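Local coordinates for Alr3699 protein (PDB 4XSR), which is a glycosyltransferase-like protein of the GT-B fold, with uridine-5'-diphosphate-glucose bound between its two domains, at residues L122-H127 with S152-N157; K176-G181 with V371-Q376; N180-N185 with E294-V299. All coordinates share one frame; numbering follows the deposited sequence.

Contact 1 of 3, residues L122-H127 with S152-N157. With UPG (uridine-5'-diphosphate-glucose), chain J.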
loop_
_atom_site.group_PDB
_atom_site.type_symbol
_atom_site.label_atom_id
_atom_site.label_comp_id
_atom_site.label_asym_id
_atom_site.label_seq_id
_atom_site.Cartn_x
_atom_site.Cartn_y
_atom_site.Cartn_z
ATOM N N LEU B 122 7.432 -4.179 -15.463
ATOM C CA LEU B 122 7.963 -3.071 -14.719
ATOM C C LEU B 122 9.466 -2.990 -14.937
ATOM O O LEU B 122 10.167 -4.022 -14.866
ATOM C CB LEU B 122 7.746 -3.322 -13.253
ATOM C CG LEU B 122 8.371 -2.300 -12.326
ATOM C CD1 LEU B 122 7.620 -0.984 -12.371
ATOM C CD2 LEU B 122 8.327 -2.852 -10.922
ATOM N N VAL B 123 9.941 -1.759 -15.155
ATOM C CA VAL B 123 11.362 -1.422 -15.120
ATOM C C VAL B 123 11.643 -0.498 -13.964
ATOM O O VAL B 123 10.896 0.416 -13.704
ATOM C CB VAL B 123 11.809 -0.745 -16.438
ATOM C CG1 VAL B 123 13.226 -0.224 -16.318
ATOM C CG2 VAL B 123 11.719 -1.719 -17.617
ATOM N N TYR B 124 12.745 -0.732 -13.280
ATOM C CA TYR B 124 13.194 0.131 -12.212
ATOM C C TYR B 124 14.513 0.813 -12.641
ATOM O O TYR B 124 15.495 0.139 -12.937
ATOM C CB TYR B 124 13.463 -0.714 -10.966
ATOM C CG TYR B 124 13.966 0.035 -9.728
ATOM C CD1 TYR B 124 13.508 1.316 -9.389
ATOM C CD2 TYR B 124 14.837 -0.577 -8.863
ATOM C CE1 TYR B 124 13.969 1.964 -8.229
ATOM C CE2 TYR B 124 15.300 0.061 -7.720
ATOM C CZ TYR B 124 14.863 1.312 -7.406
ATOM O OH TYR B 124 15.315 1.863 -6.246
ATOM N N HIS B 125 14.528 2.148 -12.654
ATOM C CA HIS B 125 15.717 2.904 -12.989
ATOM C C HIS B 125 16.243 3.407 -11.683
ATOM O O HIS B 125 15.593 4.193 -11.002
ATOM C CB HIS B 125 15.422 4.042 -13.935
ATOM C CG HIS B 125 16.646 4.586 -14.619
ATOM N ND1 HIS B 125 16.725 4.755 -15.990
ATOM C CD2 HIS B 125 17.851 4.961 -14.117
ATOM C CE1 HIS B 125 17.923 5.219 -16.298
ATOM N NE2 HIS B 125 18.624 5.358 -15.182
ATOM N N LEU B 126 17.441 2.933 -11.345
ATOM C CA LEU B 126 17.995 3.057 -10.041
ATOM C C LEU B 126 19.026 4.181 -10.084
ATOM O O LEU B 126 20.076 4.051 -10.729
ATOM C CB LEU B 126 18.615 1.734 -9.683
ATOM C CG LEU B 126 19.385 1.662 -8.396
ATOM C CD1 LEU B 126 18.551 2.058 -7.197
ATOM C CD2 LEU B 126 19.930 0.249 -8.231
ATOM N N HIS B 127 18.674 5.301 -9.450
ATOM C CA HIS B 127 19.509 6.499 -9.398
ATOM C C HIS B 127 20.166 6.622 -8.052
ATOM O O HIS B 127 20.905 7.550 -7.820
ATOM C CB HIS B 127 18.663 7.765 -9.649
ATOM C CG HIS B 127 18.069 7.835 -11.018
ATOM N ND1 HIS B 127 18.794 8.229 -12.126
ATOM C CD2 HIS B 127 16.818 7.585 -11.462
ATOM C CE1 HIS B 127 18.018 8.209 -13.196
ATOM N NE2 HIS B 127 16.814 7.813 -12.819
ATOM N N SER B 152 11.308 -6.543 -14.217
ATOM C CA SER B 152 11.937 -7.348 -15.267
ATOM C C SER B 152 13.354 -6.860 -15.555
ATOM O O SER B 152 14.119 -7.544 -16.231
ATOM C CB SER B 152 11.162 -7.233 -16.575
ATOM O OG SER B 152 9.779 -7.347 -16.350
ATOM N N LEU B 153 13.684 -5.660 -15.077
ATOM C CA LEU B 153 14.971 -5.055 -15.341
ATOM C C LEU B 153 15.217 -3.921 -14.376
ATOM O O LEU B 153 14.307 -3.152 -14.061
ATOM C CB LEU B 153 14.963 -4.503 -16.752
ATOM C CG LEU B 153 16.155 -3.640 -17.160
ATOM C CD1 LEU B 153 17.376 -4.481 -17.535
ATOM C CD2 LEU B 153 15.733 -2.756 -18.320
ATOM N N VAL B 154 16.447 -3.865 -13.882
ATOM C CA VAL B 154 16.958 -2.770 -13.070
ATOM C C VAL B 154 18.090 -2.042 -13.830
ATOM O O VAL B 154 19.200 -2.573 -13.964
ATOM C CB VAL B 154 17.503 -3.272 -11.741
ATOM C CG1 VAL B 154 18.028 -2.099 -10.901
ATOM C CG2 VAL B 154 16.413 -4.042 -10.990
ATOM N N ILE B 155 17.785 -0.856 -14.363
ATOM C CA ILE B 155 18.773 -0.035 -15.047
ATOM C C ILE B 155 19.446 0.763 -13.966
ATOM O O ILE B 155 18.801 1.547 -13.324
ATOM C CB ILE B 155 18.119 0.933 -16.039
ATOM C CG1 ILE B 155 17.541 0.173 -17.191
ATOM C CG2 ILE B 155 19.139 1.915 -16.608
ATOM C CD1 ILE B 155 16.630 1.029 -18.036
ATOM N N ALA B 156 20.725 0.533 -13.731
ATOM C CA ALA B 156 21.468 1.331 -12.748
ATOM C C ALA B 156 22.272 2.466 -13.435
ATOM O O ALA B 156 22.727 2.301 -14.571
ATOM C CB ALA B 156 22.410 0.461 -11.967
ATOM N N ASN B 157 22.471 3.575 -12.721
ATOM C CA ASN B 157 23.077 4.753 -13.326
ATOM C C ASN B 157 24.606 4.667 -13.336
ATOM O O ASN B 157 25.264 5.445 -14.002
ATOM C CB ASN B 157 22.579 6.057 -12.686
ATOM C CG ASN B 157 22.866 6.165 -11.201
ATOM O OD1 ASN B 157 23.422 5.259 -10.578
ATOM N ND2 ASN B 157 22.488 7.322 -10.615
HETATM N N1 UPG J . 20.984 21.685 -11.142
HETATM C C2 UPG J . 20.160 22.704 -11.637
HETATM N N3 UPG J . 20.056 23.831 -10.947
HETATM C C4 UPG J . 20.718 24.026 -9.808
HETATM C C5 UPG J . 21.568 23.031 -9.309
HETATM C C6 UPG J . 21.670 21.847 -10.002
HETATM O O2 UPG J . 19.502 22.578 -12.710
HETATM O O4 UPG J . 20.581 25.119 -9.191
HETATM C C1C UPG J . 21.113 20.423 -11.862
HETATM C C2C UPG J . 22.546 20.093 -12.263
HETATM O O2C UPG J . 22.881 20.751 -13.504
HETATM C C3C UPG J . 22.445 18.570 -12.325
HETATM C C4C UPG J . 21.409 18.187 -11.247
HETATM O O4C UPG J . 20.716 19.385 -10.959
HETATM O O3C UPG J . 21.951 18.202 -13.615
HETATM C C5C UPG J . 21.969 17.645 -9.926
HETATM O O5C UPG J . 22.473 16.351 -10.256
HETATM P PA UPG J . 23.002 15.307 -9.184
HETATM O O1A UPG J . 23.711 14.243 -9.959
HETATM O O2A UPG J . 23.598 15.961 -7.989
HETATM O O3A UPG J . 21.517 14.654 -8.854
HETATM P PB UPG J . 20.921 14.055 -7.460
HETATM O O1B UPG J . 19.844 15.019 -7.120
HETATM O O2B UPG J . 21.915 13.801 -6.394
HETATM O O3B UPG J . 20.227 12.751 -8.130
HETATM C "C1'" UPG J . 20.505 11.338 -8.106
HETATM C "C2'" UPG J . 21.860 10.865 -7.632
HETATM C "C3'" UPG J . 23.016 11.396 -8.517
HETATM C "C4'" UPG J . 22.769 10.988 -9.974
HETATM C "C5'" UPG J . 21.335 11.324 -10.345
HETATM C "C6'" UPG J . 20.942 10.909 -11.729
HETATM O "O2'" UPG J . 21.993 11.098 -6.229
HETATM O "O3'" UPG J . 24.252 10.826 -8.047
HETATM O "O4'" UPG J . 23.619 11.684 -10.899
HETATM O "O5'" UPG J . 20.397 10.768 -9.430
HETATM O "O6'" UPG J . 21.252 9.551 -11.957
HETATM O O HOH W 1 8.092 -6.851 -14.551
#
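The imidazole of His-125 carries the methyl CG2 of Ile-155 over one face, a CH-pi contact in which CG2 sits 3.7 Å from the ring centroid and displaced toward the rim, nearest to CE1. Chi1 of His-125, -163°, turns the ring away from its own backbone N, and the two side chains meet at a slant; the ring's ND1 is hydrogen-bonded to the hydroxyl of Tyr-101. CD2 of His-125 in turn lies over a face of the His-127 ring. At the edge of that second ring, in its plane, ND1 of His-127 is hydrogen-bonded to O6' of uridine-5'-diphosphate-glucose at 2.8 Å. Asn-157 ND2 reaches the same oxygen with a nearly straight N-H (2.9 Å, 171°), so two side chains, one from each strand end, grip a single hydroxyl. ND2 also makes a weak bond to the carbonyl of His-127, while OD1 is taken by Ser-161, which fixes the rotation of the amide. On the sheet face of Tyr-124, CB of Leu-126 lies over one face of the tyrosine ring, offset toward its rim; CG1 of Val-154 approaches that ring obliquely and touches CD2 of Leu-126 at 4.0 Å.

Between these two faces the backbones run parallel. Tyr-124 N bonds Leu-153 O, Tyr-124 O accepts from Ile-155 N at 2.9 Å, and Leu-126 N bonds Ile-155 O at 2.8 Å. At the far end Ser-152 N donates to Leu-122 O, and one water joins Leu-122 N to Ser-152 OG.

The two strands belong to a beta-alpha-beta unit whose connection is helix 137-150, within a Rossmann-like sheet. Strand 99-102 flanks 122-126 and strand 175-177 flanks 151-156; helix 105-118 packs on Leu-122 and Tyr-124, and helix 159-167 on Leu-126, Val-154 and Ala-156.

Contact 2 of 3, residues K176-G181 with V371-Q376. With UPG (uridine-5'-diphosphate-glucose), chain J.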
loop_
_atom_site.group_PDB
_atom_site.type_symbol
_atom_site.label_atom_id
_atom_site.label_comp_id
_atom_site.label_asym_id
_atom_site.label_seq_id
_atom_site.Cartn_x
_atom_site.Cartn_y
_atom_site.Cartn_z
ATOM N N LYS B 176 21.564 -3.819 -15.540
ATOM C CA LYS B 176 22.314 -3.278 -16.660
ATOM C C LYS B 176 22.678 -1.835 -16.271
ATOM O O LYS B 176 21.828 -1.080 -15.772
ATOM C CB LYS B 176 21.446 -3.245 -17.901
ATOM C CG LYS B 176 22.225 -2.949 -19.163
ATOM C CD LYS B 176 21.287 -2.904 -20.357
ATOM C CE LYS B 176 21.978 -2.488 -21.652
ATOM N NZ LYS B 176 23.325 -3.094 -21.799
ATOM N N VAL B 177 23.930 -1.454 -16.493
ATOM C CA VAL B 177 24.365 -0.084 -16.239
ATOM C C VAL B 177 24.190 0.763 -17.480
ATOM O O VAL B 177 24.628 0.402 -18.568
ATOM C CB VAL B 177 25.819 -0.039 -15.816
ATOM C CG1 VAL B 177 26.260 1.405 -15.684
ATOM C CG2 VAL B 177 25.986 -0.725 -14.466
ATOM N N ILE B 178 23.494 1.879 -17.323
ATOM C CA ILE B 178 23.317 2.841 -18.402
ATOM C C ILE B 178 23.464 4.210 -17.744
ATOM O O ILE B 178 22.638 4.600 -16.906
ATOM C CB ILE B 178 21.963 2.755 -19.066
ATOM C CG1 ILE B 178 21.752 1.374 -19.690
ATOM C CG2 ILE B 178 21.843 3.843 -20.131
ATOM C CD1 ILE B 178 20.466 1.243 -20.491
ATOM N N TYR B 179 24.540 4.914 -18.117
ATOM C CA TYR B 179 24.876 6.227 -17.580
ATOM C C TYR B 179 23.825 7.285 -17.958
ATOM O O TYR B 179 23.041 7.085 -18.908
ATOM C CB TYR B 179 26.271 6.623 -18.116
ATOM C CG TYR B 179 27.438 5.794 -17.566
ATOM C CD1 TYR B 179 27.561 5.604 -16.223
ATOM C CD2 TYR B 179 28.433 5.246 -18.401
ATOM C CE1 TYR B 179 28.595 4.875 -15.683
ATOM C CE2 TYR B 179 29.507 4.509 -17.856
ATOM C CZ TYR B 179 29.575 4.328 -16.482
ATOM O OH TYR B 179 30.587 3.614 -15.811
ATOM N N ASN B 180 23.797 8.413 -17.245
ATOM C CA ASN B 180 22.979 9.541 -17.709
ATOM C C ASN B 180 23.514 10.090 -19.032
ATOM O O ASN B 180 24.722 10.140 -19.254
ATOM C CB ASN B 180 22.983 10.708 -16.755
ATOM C CG ASN B 180 22.362 10.409 -15.410
ATOM O OD1 ASN B 180 22.241 9.258 -14.950
ATOM N ND2 ASN B 180 22.011 11.480 -14.731
ATOM N N GLY B 181 22.604 10.505 -19.895
ATOM C CA GLY B 181 22.967 11.123 -21.138
ATOM C C GLY B 181 22.781 12.636 -21.111
ATOM O O GLY B 181 21.961 13.161 -20.335
ATOM N N VAL B 371 22.650 10.805 -27.297
ATOM C CA VAL B 371 22.317 9.985 -28.487
ATOM C C VAL B 371 22.696 8.528 -28.244
ATOM O O VAL B 371 21.908 7.661 -28.523
ATOM C CB VAL B 371 22.963 10.526 -29.809
ATOM C CG1 VAL B 371 22.824 9.532 -30.950
ATOM C CG2 VAL B 371 22.321 11.849 -30.229
ATOM N N THR B 372 23.893 8.261 -27.726
ATOM C CA THR B 372 24.332 6.874 -27.466
ATOM C C THR B 372 23.421 6.332 -26.398
ATOM O O THR B 372 22.985 5.211 -26.481
ATOM C CB THR B 372 25.761 6.734 -26.862
ATOM O OG1 THR B 372 26.630 7.698 -27.405
ATOM C CG2 THR B 372 26.335 5.369 -27.120
ATOM N N ILE B 373 23.153 7.152 -25.386
ATOM C CA ILE B 373 22.482 6.688 -24.183
ATOM C C ILE B 373 21.034 6.381 -24.502
ATOM O O ILE B 373 20.528 5.390 -24.046
ATOM C CB ILE B 373 22.604 7.688 -23.027
ATOM C CG1 ILE B 373 24.077 7.900 -22.628
ATOM C CG2 ILE B 373 21.830 7.211 -21.819
ATOM C CD1 ILE B 373 24.730 6.757 -21.898
ATOM N N ASN B 374 20.389 7.199 -25.328
ATOM C CA ASN B 374 19.043 6.892 -25.755
ATOM C C ASN B 374 19.017 5.597 -26.523
ATOM O O ASN B 374 18.068 4.815 -26.420
ATOM C CB ASN B 374 18.445 8.028 -26.575
ATOM C CG ASN B 374 17.992 9.187 -25.704
ATOM O OD1 ASN B 374 17.984 9.091 -24.468
ATOM N ND2 ASN B 374 17.665 10.311 -26.332
ATOM N N GLN B 375 20.086 5.336 -27.255
ATOM C CA GLN B 375 20.172 4.116 -28.025
ATOM C C GLN B 375 20.322 2.876 -27.143
ATOM O O GLN B 375 19.682 1.875 -27.409
ATOM C CB GLN B 375 21.318 4.203 -29.004
ATOM C CG GLN B 375 21.309 3.105 -30.038
ATOM C CD GLN B 375 22.586 3.117 -30.837
ATOM O OE1 GLN B 375 23.264 4.152 -30.935
ATOM N NE2 GLN B 375 22.937 1.968 -31.402
ATOM N N GLN B 376 21.155 2.947 -26.111
ATOM C CA GLN B 376 21.308 1.869 -25.138
ATOM C C GLN B 376 19.976 1.571 -24.430
ATOM O O GLN B 376 19.629 0.424 -24.210
ATOM C CB GLN B 376 22.368 2.227 -24.088
ATOM C CG GLN B 376 23.768 2.298 -24.631
ATOM C CD GLN B 376 24.736 2.954 -23.651
ATOM O OE1 GLN B 376 24.742 2.687 -22.457
ATOM N NE2 GLN B 376 25.559 3.836 -24.176
HETATM N N1 UPG J . 20.984 21.685 -11.142
HETATM C C2 UPG J . 20.160 22.704 -11.637
HETATM N N3 UPG J . 20.056 23.831 -10.947
HETATM C C4 UPG J . 20.718 24.026 -9.808
HETATM C C5 UPG J . 21.568 23.031 -9.309
HETATM C C6 UPG J . 21.670 21.847 -10.002
HETATM O O2 UPG J . 19.502 22.578 -12.710
HETATM O O4 UPG J . 20.581 25.119 -9.191
HETATM C C1C UPG J . 21.113 20.423 -11.862
HETATM C C2C UPG J . 22.546 20.093 -12.263
HETATM O O2C UPG J . 22.881 20.751 -13.504
HETATM C C3C UPG J . 22.445 18.570 -12.325
HETATM C C4C UPG J . 21.409 18.187 -11.247
HETATM O O4C UPG J . 20.716 19.385 -10.959
HETATM O O3C UPG J . 21.951 18.202 -13.615
HETATM C C5C UPG J . 21.969 17.645 -9.926
HETATM O O5C UPG J . 22.473 16.351 -10.256
HETATM P PA UPG J . 23.002 15.307 -9.184
HETATM O O1A UPG J . 23.711 14.243 -9.959
HETATM O O2A UPG J . 23.598 15.961 -7.989
HETATM O O3A UPG J . 21.517 14.654 -8.854
HETATM P PB UPG J . 20.921 14.055 -7.460
HETATM O O1B UPG J . 19.844 15.019 -7.120
HETATM O O2B UPG J . 21.915 13.801 -6.394
HETATM O O3B UPG J . 20.227 12.751 -8.130
HETATM C "C1'" UPG J . 20.505 11.338 -8.106
HETATM C "C2'" UPG J . 21.860 10.865 -7.632
HETATM C "C3'" UPG J . 23.016 11.396 -8.517
HETATM C "C4'" UPG J . 22.769 10.988 -9.974
HETATM C "C5'" UPG J . 21.335 11.324 -10.345
HETATM C "C6'" UPG J . 20.942 10.909 -11.729
HETATM O "O2'" UPG J . 21.993 11.098 -6.229
HETATM O "O3'" UPG J . 24.252 10.826 -8.047
HETATM O "O4'" UPG J . 23.619 11.684 -10.899
HETATM O "O5'" UPG J . 20.397 10.768 -9.430
HETATM O "O6'" UPG J . 21.252 9.551 -11.957
HETATM O O HOH W 2 26.022 3.742 -20.345
#
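Ile-373 points from its helix toward the strand-to-loop segment 176-181, and Ile-178 slides past it in the opposite direction, their CG2 methyls 3.8 Å apart. This is where the C-terminal helix of a GT-B fold packs against the N-terminal Rossmann-like domain, beside the edge strand 175-177 and the chain leaving it.

Both branches of Ile-373 are used. CG2, set anti to the backbone N by a chi1 of -62°, faces Ile-178 and the carbonyl oxygen of Tyr-179, while the CG1 branch comes to 3.7 Å from CA of Gly-181. From CG1 the chain bends at chi2, -72°, which carries CD1 next to the Tyr-179 carbonyl oxygen and to within 4.1 Å of Tyr-179 CB. The Tyr-179 ring itself leads away from the helix, its hydroxyl bonded to Glu-320 and its ring edge-to-face with Phe-368.

One turn on, Gln-376 and Ile-178 also pass in opposite directions, with OE1 resting 3.9 Å from Ile-178 CG2. Ile-178 is further covered by Ile-377 and Thr-380 of the same helix. The polar link at this side goes through one water, which accepts from Tyr-179 N at 2.9 Å and donates to Gln-376 OE1 at 2.7 Å.

Contact 3 of 3, residues N180-N185 with E294-V299. With UPG (uridine-5'-diphosphate-glucose), chain J.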
loop_
_atom_site.group_PDB
_atom_site.type_symbol
_atom_site.label_atom_id
_atom_site.label_comp_id
_atom_site.label_asym_id
_atom_site.label_seq_id
_atom_site.Cartn_x
_atom_site.Cartn_y
_atom_site.Cartn_z
ATOM N N ASN B 180 23.797 8.413 -17.245
ATOM C CA ASN B 180 22.979 9.541 -17.709
ATOM C C ASN B 180 23.514 10.090 -19.032
ATOM O O ASN B 180 24.722 10.140 -19.254
ATOM C CB ASN B 180 22.983 10.708 -16.755
ATOM C CG ASN B 180 22.362 10.409 -15.410
ATOM O OD1 ASN B 180 22.241 9.258 -14.950
ATOM N ND2 ASN B 180 22.011 11.480 -14.731
ATOM N N GLY B 181 22.604 10.505 -19.895
ATOM C CA GLY B 181 22.967 11.123 -21.138
ATOM C C GLY B 181 22.781 12.636 -21.111
ATOM O O GLY B 181 21.961 13.161 -20.335
ATOM N N PHE B 182 23.533 13.333 -21.972
ATOM C CA PHE B 182 23.451 14.794 -22.074
ATOM C C PHE B 182 23.457 15.306 -23.503
ATOM O O PHE B 182 24.079 14.707 -24.372
ATOM C CB PHE B 182 24.596 15.419 -21.330
ATOM C CG PHE B 182 24.697 14.990 -19.905
ATOM C CD1 PHE B 182 25.213 13.742 -19.585
ATOM C CD2 PHE B 182 24.279 15.838 -18.877
ATOM C CE1 PHE B 182 25.321 13.351 -18.267
ATOM C CE2 PHE B 182 24.377 15.455 -17.553
ATOM C CZ PHE B 182 24.901 14.206 -17.244
ATOM N N ASP B 183 22.742 16.401 -23.726
ATOM C CA ASP B 183 22.690 17.083 -25.032
ATOM C C ASP B 183 23.957 17.932 -25.153
ATOM O O ASP B 183 24.080 18.976 -24.520
ATOM C CB ASP B 183 21.430 17.950 -25.164
ATOM C CG ASP B 183 21.295 18.610 -26.546
ATOM O OD1 ASP B 183 22.236 18.522 -27.379
ATOM O OD2 ASP B 183 20.233 19.233 -26.795
ATOM N N ILE B 184 24.902 17.434 -25.940
ATOM C CA ILE B 184 26.236 18.019 -26.066
ATOM C C ILE B 184 26.194 19.487 -26.509
ATOM O O ILE B 184 27.032 20.293 -26.098
ATOM C CB ILE B 184 27.077 17.217 -27.083
ATOM C CG1 ILE B 184 27.350 15.817 -26.544
ATOM C CG2 ILE B 184 28.390 17.920 -27.380
ATOM C CD1 ILE B 184 27.922 15.806 -25.147
ATOM N N ASN B 185 25.206 19.824 -27.329
ATOM C CA ASN B 185 25.097 21.179 -27.866
ATOM C C ASN B 185 24.755 22.252 -26.821
ATOM O O ASN B 185 25.057 23.424 -27.022
ATOM C CB ASN B 185 24.121 21.203 -29.063
ATOM C CG ASN B 185 24.687 20.478 -30.303
ATOM O OD1 ASN B 185 25.843 20.003 -30.321
ATOM N ND2 ASN B 185 23.869 20.394 -31.345
ATOM N N GLU B 294 28.543 9.265 -4.080
ATOM C CA GLU B 294 27.689 9.772 -5.131
ATOM C C GLU B 294 27.321 8.661 -6.119
ATOM O O GLU B 294 28.183 7.963 -6.645
ATOM C CB GLU B 294 28.386 10.925 -5.870
ATOM C CG GLU B 294 27.511 11.680 -6.880
ATOM C CD GLU B 294 26.497 12.552 -6.155
ATOM O OE1 GLU B 294 26.922 13.292 -5.224
ATOM O OE2 GLU B 294 25.283 12.448 -6.467
ATOM N N PRO B 295 26.052 8.470 -6.389
ATOM C CA PRO B 295 25.689 7.416 -7.319
ATOM C C PRO B 295 26.196 7.615 -8.729
ATOM O O PRO B 295 26.690 6.686 -9.292
ATOM C CB PRO B 295 24.173 7.435 -7.275
ATOM C CG PRO B 295 23.878 7.857 -5.912
ATOM C CD PRO B 295 24.919 8.852 -5.547
ATOM N N PHE B 296 26.094 8.810 -9.273
ATOM C CA PHE B 296 26.628 9.101 -10.574
ATOM C C PHE B 296 27.324 10.435 -10.552
ATOM O O PHE B 296 28.512 10.486 -10.613
ATOM C CB PHE B 296 25.535 9.080 -11.598
ATOM C CG PHE B 296 25.973 9.443 -12.965
ATOM C CD1 PHE B 296 26.665 8.560 -13.738
ATOM C CD2 PHE B 296 25.661 10.658 -13.485
ATOM C CE1 PHE B 296 27.041 8.890 -15.002
ATOM C CE2 PHE B 296 26.028 10.996 -14.737
ATOM C CZ PHE B 296 26.720 10.111 -15.504
ATOM N N GLY B 297 26.567 11.503 -10.395
ATOM C CA GLY B 297 27.080 12.844 -10.321
ATOM C C GLY B 297 27.022 13.616 -11.612
ATOM O O GLY B 297 27.995 13.743 -12.296
ATOM N N ARG B 298 25.857 14.162 -11.901
ATOM C CA ARG B 298 25.593 14.877 -13.124
ATOM C C ARG B 298 26.457 16.103 -13.279
ATOM O O ARG B 298 26.899 16.394 -14.333
ATOM C CB ARG B 298 24.139 15.300 -13.186
ATOM C CG ARG B 298 23.164 14.222 -13.566
ATOM C CD ARG B 298 21.733 14.672 -13.441
ATOM N NE ARG B 298 21.363 15.588 -14.488
ATOM C CZ ARG B 298 20.992 15.226 -15.688
ATOM N NH1 ARG B 298 20.931 13.970 -16.007
ATOM N NH2 ARG B 298 20.677 16.123 -16.567
ATOM N N VAL B 299 26.697 16.804 -12.197
ATOM C CA VAL B 299 27.423 18.034 -12.251
ATOM C C VAL B 299 28.805 17.788 -12.784
ATOM O O VAL B 299 29.342 18.597 -13.500
ATOM C CB VAL B 299 27.494 18.703 -10.895
ATOM C CG1 VAL B 299 26.128 19.170 -10.497
ATOM C CG2 VAL B 299 28.025 17.743 -9.870
HETATM N N1 UPG J . 20.984 21.685 -11.142
HETATM C C2 UPG J . 20.160 22.704 -11.637
HETATM N N3 UPG J . 20.056 23.831 -10.947
HETATM C C4 UPG J . 20.718 24.026 -9.808
HETATM C C5 UPG J . 21.568 23.031 -9.309
HETATM C C6 UPG J . 21.670 21.847 -10.002
HETATM O O2 UPG J . 19.502 22.578 -12.710
HETATM O O4 UPG J . 20.581 25.119 -9.191
HETATM C C1C UPG J . 21.113 20.423 -11.862
HETATM C C2C UPG J . 22.546 20.093 -12.263
HETATM O O2C UPG J . 22.881 20.751 -13.504
HETATM C C3C UPG J . 22.445 18.570 -12.325
HETATM C C4C UPG J . 21.409 18.187 -11.247
HETATM O O4C UPG J . 20.716 19.385 -10.959
HETATM O O3C UPG J . 21.951 18.202 -13.615
HETATM C C5C UPG J . 21.969 17.645 -9.926
HETATM O O5C UPG J . 22.473 16.351 -10.256
HETATM P PA UPG J . 23.002 15.307 -9.184
HETATM O O1A UPG J . 23.711 14.243 -9.959
HETATM O O2A UPG J . 23.598 15.961 -7.989
HETATM O O3A UPG J . 21.517 14.654 -8.854
HETATM P PB UPG J . 20.921 14.055 -7.460
HETATM O O1B UPG J . 19.844 15.019 -7.120
HETATM O O2B UPG J . 21.915 13.801 -6.394
HETATM O O3B UPG J . 20.227 12.751 -8.130
HETATM C "C1'" UPG J . 20.505 11.338 -8.106
HETATM C "C2'" UPG J . 21.860 10.865 -7.632
HETATM C "C3'" UPG J . 23.016 11.396 -8.517
HETATM C "C4'" UPG J . 22.769 10.988 -9.974
HETATM C "C5'" UPG J . 21.335 11.324 -10.345
HETATM C "C6'" UPG J . 20.942 10.909 -11.729
HETATM O "O2'" UPG J . 21.993 11.098 -6.229
HETATM O "O3'" UPG J . 24.252 10.826 -8.047
HETATM O "O4'" UPG J . 23.619 11.684 -10.899
HETATM O "O5'" UPG J . 20.397 10.768 -9.430
HETATM O "O6'" UPG J . 21.252 9.551 -11.957
HETATM O O HOH W 3 19.956 12.720 -18.464
HETATM O O HOH W 4 20.945 15.672 -19.440
#
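Asn-180 and Phe-296 make the dense part: amide and phenyl planes lie 19° apart, stacked, with CB of Asn-180 3.7 Å from Phe-296 CE2. CE2 of Phe-182 sits above the centre of one face of the Arg-298 guanidinium, 3.9 Å from CZ. The CZ corner of Phe-182 also meets the edge of the Phe-296 ring.

Here the loop after strand 175-177, in the linker region of the GT-B fold, meets the start of helix 298-305 in the second domain, with Gly-297 at the N-cap. The nucleotide sugar meets the N-terminal end of this helix: Gly-297 N donates to O4' of uridine-5'-diphosphate-glucose, and Arg-298 N gives a nearly straight bond (170°) to its phosphate oxygen O1A. A bend at chi3 of Arg-298, 73°, brings NE to 2.8 Å from the ribose O3C.

The edge of the guanidinium is wetter. NH1 and NH2 each donate to a water, both 2.9 Å away, and both waters also lie within hydrogen-bonding distance of Gly-181 O, to which they probably donate, so this backbone link is indirect.

How the contacts relate
From the N terminus, contact 1 closes first, when strand 151-156 returns beside 122-126 after helix 137-150. Only then does the chain enter 176-181, from which contacts 2 and 3 both start; they share Asn-180 and Gly-181. Contact 3 closes at 294-299 and contact 2 much later, at 371-376, so the loop of contact 3 nests inside that of contact 2. Contact 1 stays inside the first domain, contact 2 brings the C-terminal helix back to it, and contact 3 spans to the second domain. Backbone bonds from Ala-156 to Lys-176 and Ile-178 join contacts 1 and 2, while Asn-157 packs on Phe-296 and Pro-295 of contact 3.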